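Local coordinates for amino acid ABC superfamily ATP binding cassette transporter, binding protein (Streptococcus pneumoniae, PDB 4H5G), which binds L-arginine and probably delivers it, as the substrate-binding protein of an amino acid ABC transporter, to the membrane permease, at residues L77-S83 with A199-L204; K13-S19 with K55-M61. The contacts are given in a common frame with arbitrary orientation. Where two conformers were deposited one is given. Numbering follows the deposited sequence.

Contact 1. Residues L77-S83 with A199-L204. With ARG (arginine), chain L.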
loop_
_atom_site.group_PDB
_atom_site.type_symbol
_atom_site.label_atom_id
_atom_site.label_comp_id
_atom_site.label_asym_id
_atom_site.label_seq_id
_atom_site.Cartn_x
_atom_site.Cartn_y
_atom_site.Cartn_z
ATOM N N LEU A 77 -4.165 11.699 8.544
ATOM C CA LEU A 77 -3.116 10.712 8.328
ATOM C C LEU A 77 -3.291 10.141 6.930
ATOM O O LEU A 77 -4.385 10.158 6.385
ATOM C CB LEU A 77 -3.264 9.553 9.320
ATOM C CG LEU A 77 -3.131 9.818 10.821
ATOM C CD1 LEU A 77 -3.419 8.509 11.576
ATOM C CD2 LEU A 77 -1.735 10.338 11.154
ATOM N N ALA A 78 -2.221 9.600 6.363
ATOM C CA ALA A 78 -2.353 8.778 5.155
ATOM C C ALA A 78 -1.817 7.394 5.489
ATOM O O ALA A 78 -0.714 7.258 6.021
ATOM C CB ALA A 78 -1.596 9.397 3.999
ATOM N N VAL A 79 -2.610 6.368 5.196
ATOM C CA VAL A 79 -2.213 4.978 5.468
ATOM C C VAL A 79 -2.611 4.191 4.234
ATOM O O VAL A 79 -3.796 3.990 3.973
ATOM C CB VAL A 79 -2.924 4.408 6.701
ATOM C CG1 VAL A 79 -2.389 3.006 7.019
ATOM C CG2 VAL A 79 -2.729 5.318 7.933
ATOM N N ALA A 80 -1.618 3.765 3.459
ATOM C CA ALA A 80 -1.914 3.123 2.174
ATOM C C ALA A 80 -0.738 2.298 1.692
ATOM O O ALA A 80 -0.348 2.389 0.525
ATOM C CB ALA A 80 -2.280 4.183 1.131
ATOM N N GLY A 81 -0.162 1.507 2.601
ATOM C CA GLY A 81 1.022 0.720 2.253
ATOM C C GLY A 81 2.123 1.636 1.745
ATOM O O GLY A 81 2.812 1.347 0.757
ATOM N N ILE A 82 2.296 2.756 2.436
ATOM C CA ILE A 82 3.163 3.824 1.939
ATOM C C ILE A 82 4.605 3.624 2.370
ATOM O O ILE A 82 4.904 3.640 3.564
ATOM C CB ILE A 82 2.697 5.188 2.473
ATOM C CG1 ILE A 82 1.253 5.467 2.022
ATOM C CG2 ILE A 82 3.654 6.301 2.026
ATOM C CD1 ILE A 82 0.639 6.718 2.671
ATOM N N SER A 83 5.498 3.456 1.391
ATOM C CA SER A 83 6.939 3.363 1.655
ATOM C C SER A 83 7.488 4.674 2.229
ATOM O O SER A 83 7.325 5.736 1.633
ATOM C CB SER A 83 7.677 3.022 0.355
ATOM O OG SER A 83 7.225 1.806 -0.200
ATOM N N ALA A 199 10.286 0.810 4.635
ATOM C CA ALA A 199 9.230 -0.064 5.086
ATOM C C ALA A 199 7.962 0.763 4.985
ATOM O O ALA A 199 8.040 1.980 4.783
ATOM C CB ALA A 199 9.496 -0.439 6.523
ATOM N N ASN A 200 6.804 0.130 5.135
ATOM C CA ASN A 200 5.540 0.857 5.211
ATOM C C ASN A 200 5.411 1.646 6.507
ATOM O O ASN A 200 5.704 1.135 7.574
ATOM C CB ASN A 200 4.378 -0.133 5.123
ATOM C CG ASN A 200 4.435 -0.952 3.868
ATOM O OD1 ASN A 200 4.202 -0.432 2.769
ATOM N ND2 ASN A 200 4.786 -2.231 4.003
ATOM N N ALA A 201 4.960 2.894 6.416
ATOM C CA ALA A 201 4.707 3.687 7.618
ATOM C C ALA A 201 3.499 4.586 7.407
ATOM O O ALA A 201 3.042 4.766 6.288
ATOM C CB ALA A 201 5.940 4.503 7.981
ATOM N N VAL A 202 2.983 5.142 8.492
ATOM C CA VAL A 202 1.849 6.066 8.426
ATOM C C VAL A 202 2.431 7.442 8.163
ATOM O O VAL A 202 3.366 7.846 8.851
ATOM C CB VAL A 202 1.114 6.080 9.780
ATOM C CG1 VAL A 202 0.040 7.178 9.800
ATOM C CG2 VAL A 202 0.504 4.690 10.093
ATOM N N ALA A 203 1.889 8.165 7.180
ATOM C CA ALA A 203 2.358 9.527 6.884
ATOM C C ALA A 203 1.542 10.573 7.653
ATOM O O ALA A 203 0.325 10.432 7.811
ATOM C CB ALA A 203 2.283 9.800 5.372
ATOM N N LEU A 204 2.231 11.610 8.128
ATOM C CA LEU A 204 1.599 12.768 8.790
ATOM C C LEU A 204 2.162 14.045 8.205
ATOM O O LEU A 204 3.258 14.045 7.661
ATOM C CB LEU A 204 1.920 12.779 10.289
ATOM C CG LEU A 204 1.715 11.504 11.096
ATOM C CD1 LEU A 204 3.003 10.643 11.114
ATOM C CD2 LEU A 204 1.251 11.842 12.525
HETATM N N ARG L . 4.540 0.908 -1.354
HETATM C CA ARG L . 4.409 1.656 -2.613
HETATM C C ARG L . 4.605 3.139 -2.391
HETATM O O ARG L . 4.512 3.653 -1.264
HETATM C CB ARG L . 3.044 1.403 -3.268
HETATM C CG ARG L . 1.844 1.605 -2.345
HETATM C CD ARG L . 0.522 1.551 -3.125
HETATM N NE ARG L . -0.640 1.570 -2.225
HETATM C CZ ARG L . -1.909 1.486 -2.615
HETATM N NH1 ARG L . -2.889 1.502 -1.713
HETATM N NH2 ARG L . -2.193 1.382 -3.908
HETATM O OXT ARG L . 4.871 3.870 -3.349
HETATM O O HOH W 1 0.918 3.528 4.960
#
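Val202 lies across two side chains of 77-83: its CG1 is 3.9 Å from Leu77 CD2 and 3.8 Å from Val79 CG2. Leu77 CD2 also meets Leu204 CD2 at 3.6 Å. Helix 209-225 covers Leu77, Val202 and Leu204. Ala78 and Ala203 form an antiparallel hydrogen-bonded pair, with Ala78 N to Ala203 O and Ala203 N to Ala78 O both 3.0 Å. The two segments then part around a linking water. It accepts from Ala80 N and Ile82 N (3.0 Å each) and donates to Ala201 O (2.8 Å). Beyond it the backbones rejoin, Ala201 N donating to Ile82 O at 2.9 Å. The loop between the bridges turns two carbonyls to the ligand: arginine NE donates to Ala80 O (2.9 Å) and its N to Gly81 O (2.8 Å). Ser83 N donates to the arginine O (2.8 Å). Positive phi at Gly81 suits glycine. The loop forms part of the arginine site in the cleft of the type II periplasmic binding protein fold.

Contact 2. Residues K13-S19 with K55-M61. With ARG (arginine), chain L.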
loop_
_atom_site.group_PDB
_atom_site.type_symbol
_atom_site.label_atom_id
_atom_site.label_comp_id
_atom_site.label_asym_id
_atom_site.label_seq_id
_atom_site.Cartn_x
_atom_site.Cartn_y
_atom_site.Cartn_z
ATOM N N LYS A 13 -13.387 12.708 15.132
ATOM C CA LYS A 13 -13.047 11.700 14.127
ATOM C C LYS A 13 -11.601 11.783 13.669
ATOM O O LYS A 13 -11.003 12.854 13.667
ATOM C CB LYS A 13 -13.969 11.830 12.923
ATOM C CG LYS A 13 -13.831 13.142 12.181
ATOM C CD LYS A 13 -14.710 13.173 10.924
ATOM C CE LYS A 13 -14.800 14.587 10.363
ATOM N NZ LYS A 13 -13.450 15.216 10.184
ATOM N N LEU A 14 -11.057 10.640 13.264
ATOM C CA LEU A 14 -9.716 10.576 12.685
ATOM C C LEU A 14 -9.876 10.286 11.198
ATOM O O LEU A 14 -10.398 9.237 10.828
ATOM C CB LEU A 14 -8.935 9.441 13.342
ATOM C CG LEU A 14 -7.540 9.169 12.778
ATOM C CD1 LEU A 14 -6.546 10.272 13.192
ATOM C CD2 LEU A 14 -7.044 7.788 13.245
ATOM N N VAL A 15 -9.462 11.209 10.336
ATOM C CA VAL A 15 -9.691 11.029 8.899
ATOM C C VAL A 15 -8.423 10.459 8.285
ATOM O O VAL A 15 -7.356 11.031 8.432
ATOM C CB VAL A 15 -10.062 12.363 8.222
ATOM C CG1 VAL A 15 -10.274 12.161 6.723
ATOM C CG2 VAL A 15 -11.312 12.961 8.879
ATOM N N VAL A 16 -8.542 9.320 7.612
ATOM C CA VAL A 16 -7.375 8.631 7.073
ATOM C C VAL A 16 -7.535 8.478 5.568
ATOM O O VAL A 16 -8.495 7.866 5.110
ATOM C CB VAL A 16 -7.239 7.226 7.714
ATOM C CG1 VAL A 16 -6.107 6.433 7.056
ATOM C CG2 VAL A 16 -7.031 7.320 9.229
ATOM N N ALA A 17 -6.597 9.037 4.805
ATOM C CA ALA A 17 -6.608 8.929 3.344
ATOM C C ALA A 17 -5.998 7.591 2.934
ATOM O O ALA A 17 -4.946 7.197 3.439
ATOM C CB ALA A 17 -5.833 10.072 2.723
ATOM N N THR A 18 -6.653 6.888 2.016
ATOM C CA THR A 18 -6.135 5.599 1.556
ATOM C C THR A 18 -6.576 5.328 0.120
ATOM O O THR A 18 -7.406 6.038 -0.425
ATOM C CB THR A 18 -6.564 4.421 2.465
ATOM O OG1 THR A 18 -5.692 3.310 2.240
ATOM C CG2 THR A 18 -8.004 3.969 2.165
ATOM N N SER A 19 -6.019 4.273 -0.468
ATOM C CA SER A 19 -6.358 3.858 -1.828
ATOM C C SER A 19 -6.699 2.375 -1.795
ATOM O O SER A 19 -5.806 1.530 -1.801
ATOM C CB SER A 19 -5.179 4.122 -2.776
ATOM O OG SER A 19 -5.359 3.528 -4.055
ATOM N N LYS A 55 -14.020 8.395 16.221
ATOM C CA LYS A 55 -14.460 7.562 15.105
ATOM C C LYS A 55 -13.412 7.546 14.002
ATOM O O LYS A 55 -12.687 8.524 13.799
ATOM C CB LYS A 55 -15.784 8.082 14.536
ATOM C CG LYS A 55 -16.953 8.056 15.507
ATOM C CD LYS A 55 -18.284 8.169 14.769
ATOM C CE LYS A 55 -18.564 9.598 14.331
ATOM N NZ LYS A 55 -19.808 9.685 13.513
ATOM N N LEU A 56 -13.320 6.437 13.279
ATOM C CA LEU A 56 -12.434 6.372 12.112
ATOM C C LEU A 56 -13.235 6.759 10.873
ATOM O O LEU A 56 -14.326 6.237 10.650
ATOM C CB LEU A 56 -11.923 4.944 11.930
ATOM C CG LEU A 56 -11.091 4.705 10.670
ATOM C CD1 LEU A 56 -9.798 5.529 10.683
ATOM C CD2 LEU A 56 -10.778 3.214 10.517
ATOM N N GLU A 57 -12.697 7.668 10.062
ATOM C CA GLU A 57 -13.329 8.002 8.786
ATOM C C GLU A 57 -12.322 7.715 7.685
ATOM O O GLU A 57 -11.247 8.307 7.647
ATOM C CB GLU A 57 -13.746 9.475 8.773
ATOM C CG GLU A 57 -14.335 9.934 7.456
ATOM C CD GLU A 57 -14.942 11.327 7.566
ATOM O OE1 GLU A 57 -16.049 11.455 8.122
ATOM O OE2 GLU A 57 -14.303 12.293 7.113
ATOM N N ILE A 58 -12.655 6.785 6.800
ATOM C CA ILE A 58 -11.749 6.422 5.709
ATOM C C ILE A 58 -12.095 7.245 4.475
ATOM O O ILE A 58 -13.248 7.295 4.053
ATOM C CB ILE A 58 -11.863 4.928 5.360
ATOM C CG1 ILE A 58 -11.392 4.062 6.528
ATOM C CG2 ILE A 58 -11.032 4.599 4.119
ATOM C CD1 ILE A 58 -9.929 4.194 6.850
ATOM N N LEU A 59 -11.092 7.915 3.918
ATOM C CA LEU A 59 -11.286 8.733 2.724
ATOM C C LEU A 59 -10.586 8.024 1.577
ATOM O O LEU A 59 -9.363 7.969 1.544
ATOM C CB LEU A 59 -10.670 10.119 2.957
ATOM C CG LEU A 59 -10.766 11.143 1.828
ATOM C CD1 LEU A 59 -12.222 11.465 1.478
ATOM C CD2 LEU A 59 -10.004 12.410 2.235
ATOM N N SER A 60 -11.361 7.458 0.649
ATOM C CA SER A 60 -10.796 6.666 -0.447
ATOM C C SER A 60 -10.520 7.504 -1.699
ATOM O O SER A 60 -11.339 8.332 -2.102
ATOM C CB SER A 60 -11.745 5.516 -0.813
ATOM O OG SER A 60 -11.815 4.567 0.227
ATOM N N MET A 61 -9.378 7.252 -2.328
ATOM C CA MET A 61 -9.015 7.946 -3.558
ATOM C C MET A 61 -7.961 7.123 -4.279
ATOM O O MET A 61 -7.601 6.050 -3.823
ATOM C CB MET A 61 -8.444 9.310 -3.203
ATOM C CG MET A 61 -7.147 9.188 -2.422
ATOM S SD MET A 61 -6.769 10.761 -1.629
ATOM C CE MET A 61 -8.013 10.786 -0.340
HETATM N N ARG L . 4.540 0.908 -1.354
HETATM C CA ARG L . 4.409 1.656 -2.613
HETATM C C ARG L . 4.605 3.139 -2.391
HETATM O O ARG L . 4.512 3.653 -1.264
HETATM C CB ARG L . 3.044 1.403 -3.268
HETATM C CG ARG L . 1.844 1.605 -2.345
HETATM C CD ARG L . 0.522 1.551 -3.125
HETATM N NE ARG L . -0.640 1.570 -2.225
HETATM C CZ ARG L . -1.909 1.486 -2.615
HETATM N NH1 ARG L . -2.889 1.502 -1.713
HETATM N NH2 ARG L . -2.193 1.382 -3.908
HETATM O OXT ARG L . 4.871 3.870 -3.349
#
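Glu57, Thr18 and Lys13 lose the most surface here. The backbone of Glu57 straddles Val15: Glu57 N donates to Leu14 O and Glu57 O accepts from Val16 N, each at 2.9 Å. Its side chain runs over the face that also carries Lys13 and Val15. There Glu57 OE2 is 3.5 Å from Val15 CG2, and Glu57 OE1 is 3.5 Å from Lys13 CD. The charges stay apart, with Lys13 NZ 4.3 Å from Glu57 OE2, beyond a salt bridge. Lys13 CA also makes a CA-H...O contact with Lys55 O at 3.2 Å.

Strands 13-18 and 55-60 run parallel, with helix 40-52 in the connection between them. They belong to the parallel sheet of one lobe of the type II periplasmic binding protein fold, with 55-60 as one of its two outermost strands. Helix 40-52 packs on the face bearing Leu14, Leu56 and Ile58. Val16 CG2 and Leu56 CD1 meet on that face at 3.6 Å.

Thr18 closes the other end. Its N donates to Leu59 O at 3.0 Å, and its O accepts from Met61 N at 3.0 Å. Thr18 CG2 packs on Ile58 CG2 at 3.7 Å, while Thr18 OG1 is hydrogen-bonded to Val79 O of 77-83. On the reverse face Met61 CE reaches Ala17 CB at 3.8 Å, and helix 66-71 touches both side chains. Just past Thr18 the strand opens into the pocket, where Ser19 O accepts from arginine NH1 at 2.9 Å.

From the N terminus, strand 13-18 comes first. Contact 2 closes a loop of 35 residues, which holds helix 40-52, when strand 55-60 returns beside it. The chain then passes through helix 66-71 to 77-83. Contact 1 closes a much longer loop of 115 residues, which takes in the five-stranded mixed sheet of the other lobe, when 199-204 arrives. The loops follow one another and neither nest nor cross. Strand 13-18 lies between 55-60 and 77-78, so strand 77-78 of contact 1 extends the sheet of contact 2, while 199-204 pairs with 77-83 on the side away from 13-18. The contacts touch directly: Leu77 O is 2.9 Å from Ala17 N. Both reach the bound arginine.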